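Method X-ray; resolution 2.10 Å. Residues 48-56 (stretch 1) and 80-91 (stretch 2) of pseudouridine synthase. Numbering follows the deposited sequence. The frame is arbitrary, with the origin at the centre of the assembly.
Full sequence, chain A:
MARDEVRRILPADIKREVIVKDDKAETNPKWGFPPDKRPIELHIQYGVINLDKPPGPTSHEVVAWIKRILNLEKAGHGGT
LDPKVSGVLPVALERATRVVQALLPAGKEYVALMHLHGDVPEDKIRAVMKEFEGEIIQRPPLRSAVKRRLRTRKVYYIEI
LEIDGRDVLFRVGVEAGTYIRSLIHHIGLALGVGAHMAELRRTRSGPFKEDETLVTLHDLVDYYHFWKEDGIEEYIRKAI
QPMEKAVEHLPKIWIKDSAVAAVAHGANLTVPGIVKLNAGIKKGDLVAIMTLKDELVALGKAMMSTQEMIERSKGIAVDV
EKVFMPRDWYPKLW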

# COMPACT_ATOMS: atom_id res chain seq x y z
N VAL A 48 -8.99 8.00 23.97
CA VAL A 48 -8.94 6.71 23.29
C VAL A 48 -9.68 6.90 21.97
O VAL A 48 -10.75 7.50 21.94
CB VAL A 48 -9.65 5.59 24.09
CG1 VAL A 48 -8.82 5.20 25.29
CG2 VAL A 48 -11.02 6.08 24.54
N ILE A 49 -9.10 6.39 20.89
CA ILE A 49 -9.72 6.52 19.58
C ILE A 49 -10.42 5.24 19.18
O ILE A 49 -9.86 4.15 19.31
CB ILE A 49 -8.67 6.83 18.49
CG1 ILE A 49 -7.92 8.12 18.83
CG2 ILE A 49 -9.35 6.96 17.12
CD1 ILE A 49 -6.84 8.49 17.82
N ASN A 50 -11.66 5.35 18.71
CA ASN A 50 -12.39 4.18 18.24
C ASN A 50 -12.10 4.18 16.74
O ASN A 50 -12.87 4.69 15.93
CB ASN A 50 -13.88 4.32 18.52
CG ASN A 50 -14.68 3.12 18.06
OD1 ASN A 50 -14.14 2.02 17.90
ND2 ASN A 50 -15.97 3.32 17.86
N LEU A 51 -10.95 3.61 16.38
CA LEU A 51 -10.52 3.59 15.00
C LEU A 51 -10.99 2.41 14.16
O LEU A 51 -11.07 1.28 14.64
CB LEU A 51 -8.99 3.63 14.95
CG LEU A 51 -8.43 3.92 13.56
CD1 LEU A 51 -8.34 5.44 13.35
CD2 LEU A 51 -7.06 3.28 13.42
N ASP A 52 -11.32 2.70 12.90
CA ASP A 52 -11.74 1.65 11.96
C ASP A 52 -10.44 1.32 11.24
O ASP A 52 -10.03 2.04 10.33
CB ASP A 52 -12.75 2.18 10.94
CG ASP A 52 -13.35 1.07 10.06
OD1 ASP A 52 -12.74 -0.02 9.96
OD2 ASP A 52 -14.42 1.29 9.46
N LYS A 53 -9.79 0.25 11.68
CA LYS A 53 -8.52 -0.15 11.08
C LYS A 53 -8.71 -0.54 9.61
O LYS A 53 -9.64 -1.26 9.27
CB LYS A 53 -7.93 -1.34 11.84
CG LYS A 53 -6.69 -1.94 11.19
CD LYS A 53 -6.31 -3.26 11.82
CE LYS A 53 -5.11 -3.89 11.11
NZ LYS A 53 -5.38 -4.06 9.65
N PRO A 54 -7.83 -0.05 8.73
CA PRO A 54 -7.98 -0.42 7.32
C PRO A 54 -7.24 -1.73 7.10
O PRO A 54 -6.27 -2.03 7.79
CB PRO A 54 -7.32 0.75 6.59
CG PRO A 54 -6.17 1.06 7.51
CD PRO A 54 -6.81 1.00 8.90
N PRO A 55 -7.71 -2.56 6.15
CA PRO A 55 -7.01 -3.82 5.90
C PRO A 55 -5.66 -3.52 5.26
O PRO A 55 -5.51 -2.53 4.54
CB PRO A 55 -7.95 -4.55 4.94
CG PRO A 55 -8.51 -3.42 4.13
CD PRO A 55 -8.82 -2.37 5.19
N GLY A 56 -4.66 -4.36 5.53
CA GLY A 56 -3.34 -4.15 4.96
C GLY A 56 -2.26 -4.03 6.01
O GLY A 56 -1.52 -4.97 6.26
N THR A 80 -5.24 -6.91 19.30
CA THR A 80 -4.60 -6.91 17.99
C THR A 80 -5.49 -7.48 16.89
O THR A 80 -6.08 -8.55 17.04
CB THR A 80 -3.28 -7.73 17.99
OG1 THR A 80 -2.36 -7.18 18.94
CG2 THR A 80 -2.63 -7.69 16.60
N LEU A 81 -5.59 -6.74 15.80
CA LEU A 81 -6.35 -7.20 14.65
C LEU A 81 -5.27 -7.56 13.66
O LEU A 81 -4.28 -6.83 13.53
CB LEU A 81 -7.22 -6.08 14.06
CG LEU A 81 -8.52 -5.75 14.77
CD1 LEU A 81 -9.25 -4.66 14.01
CD2 LEU A 81 -9.38 -7.01 14.85
N ASP A 82 -5.43 -8.68 12.97
CA ASP A 82 -4.43 -9.10 12.00
C ASP A 82 -4.37 -8.16 10.80
O ASP A 82 -5.31 -7.41 10.54
CB ASP A 82 -4.70 -10.54 11.56
CG ASP A 82 -4.46 -11.54 12.68
OD1 ASP A 82 -3.46 -11.37 13.41
OD2 ASP A 82 -5.27 -12.48 12.82
N PRO A 83 -3.25 -8.18 10.07
CA PRO A 83 -3.04 -7.32 8.90
C PRO A 83 -4.22 -7.22 7.94
O PRO A 83 -4.62 -6.11 7.58
CB PRO A 83 -1.81 -7.94 8.24
CG PRO A 83 -1.03 -8.45 9.42
CD PRO A 83 -2.11 -9.11 10.25
N LYS A 84 -4.76 -8.36 7.53
CA LYS A 84 -5.87 -8.39 6.59
C LYS A 84 -7.22 -8.00 7.19
O LYS A 84 -8.16 -7.72 6.45
CB LYS A 84 -6.00 -9.78 5.98
CG LYS A 84 -4.76 -10.30 5.28
CD LYS A 84 -4.96 -11.73 4.78
CE LYS A 84 -3.67 -12.31 4.20
NZ LYS A 84 -3.87 -13.66 3.60
N VAL A 85 -7.31 -7.98 8.52
CA VAL A 85 -8.57 -7.65 9.18
C VAL A 85 -8.82 -6.15 9.37
O VAL A 85 -7.90 -5.39 9.67
CB VAL A 85 -8.64 -8.34 10.56
CG1 VAL A 85 -10.02 -8.10 11.20
CG2 VAL A 85 -8.37 -9.83 10.41
N SER A 86 -10.06 -5.73 9.18
CA SER A 86 -10.41 -4.32 9.35
C SER A 86 -11.40 -4.18 10.50
O SER A 86 -11.82 -5.17 11.10
CB SER A 86 -11.03 -3.78 8.06
OG SER A 86 -12.33 -4.29 7.86
N GLY A 87 -11.77 -2.94 10.81
CA GLY A 87 -12.74 -2.72 11.87
C GLY A 87 -12.25 -2.08 13.16
O GLY A 87 -11.13 -1.58 13.27
N VAL A 88 -13.13 -2.13 14.15
CA VAL A 88 -12.91 -1.56 15.47
C VAL A 88 -11.55 -1.86 16.08
O VAL A 88 -11.25 -2.99 16.47
CB VAL A 88 -14.02 -2.00 16.43
CG1 VAL A 88 -13.80 -1.40 17.82
CG2 VAL A 88 -15.37 -1.56 15.87
N LEU A 89 -10.73 -0.82 16.17
CA LEU A 89 -9.41 -0.94 16.77
C LEU A 89 -9.24 0.19 17.78
O LEU A 89 -8.87 1.31 17.42
CB LEU A 89 -8.31 -0.84 15.70
CG LEU A 89 -6.91 -0.99 16.28
CD1 LEU A 89 -6.71 -2.44 16.72
CD2 LEU A 89 -5.87 -0.60 15.25
N PRO A 90 -9.51 -0.09 19.06
CA PRO A 90 -9.36 0.95 20.07
C PRO A 90 -7.88 1.30 20.24
O PRO A 90 -7.04 0.43 20.44
CB PRO A 90 -9.93 0.31 21.33
CG PRO A 90 -10.94 -0.65 20.80
CD PRO A 90 -10.20 -1.27 19.63
N VAL A 91 -7.57 2.59 20.13
CA VAL A 91 -6.19 3.03 20.29
C VAL A 91 -6.15 4.08 21.40
O VAL A 91 -6.69 5.18 21.25
CB VAL A 91 -5.65 3.65 18.97
CG1 VAL A 91 -4.19 4.04 19.14
CG2 VAL A 91 -5.77 2.65 17.83

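What holds the two backbones together? Strand 48-53 runs antiparallel to the strand carrying Leu89 and Val91, and the hydrogen-bonded pairs fall on alternate residues. Ile49 N donates to Val91 O at 2.7 Å, and Val91 N returns the bond to Ile49 O at 2.9 Å. At the next such pair Leu89 N reaches Leu51 O at 2.6 Å, while Leu51 N to Leu89 O is longer, 3.3 Å. Lys53 and Gly87 close the ladder, with Lys53 N to Gly87 O at 2.8 Å and Gly87 N to Lys53 O at 3.1 Å. Pro90 has no amide hydrogen to give, yet it costs the ladder nothing, because it sits opposite Asn50 in a non-hydrogen-bonded pair; its CA instead lies 3.3 Å from Ile49 O in a CA-H...O contact.

Which side chains meet on the face that carries Ile49, Leu51, Leu89 and Val91? All four are apolar and buried, so cross-strand neighbours pack against one another. Ile49 (m, t) brings its CB within 4.4 Å of Val91 CB. Leu51 and Leu89 share the same rotamer, t for chi1 and p for chi2, and their CD2 atoms approach to 4.5 Å. Leu51 CB also lies 4.4 Å from Val91 CG2, a diagonal contact that links successive pairs.

Why is Lys53 stretched out and then bent at its tip? Its first three chi angles are t, which carries the aliphatic chain past Leu89 and Leu81: Lys53 CB is 3.9 Å from Leu89 CB, and Lys53 CD is 3.7 Å from Leu81 CB. Chi4 then turns to m, placing the ammonium among backbone carbonyls. Lys53 NZ bonds to Val85 O at 2.8 Å, to Pro83 O at 3.0 Å and, within its own stretch, to Pro54 O at 2.9 Å; its bond to Asp82 O, at 3.5 Å, is weak. The type I turn from Asp82 to Val85 thus supplies several acceptors to one buried positive charge.

How do the other face and the loop end finish the contact? Asn50 and Asp52 both take t at chi1, and their ends come nearer the partner strand than their CB directions suggest. Asp52 OD1 accepts a weak bond from Gly87 N at 3.2 Å, whereas Asn50 OD1 rests 3.4 Å from Val88 CG1 and is buried without a polar partner. Beyond the strand, Pro55 CB packs 3.5 Å from Lys84 O, and Gly56 N donates to Pro83 O at 2.7 Å, so that carbonyl serves both Gly56 and Lys53.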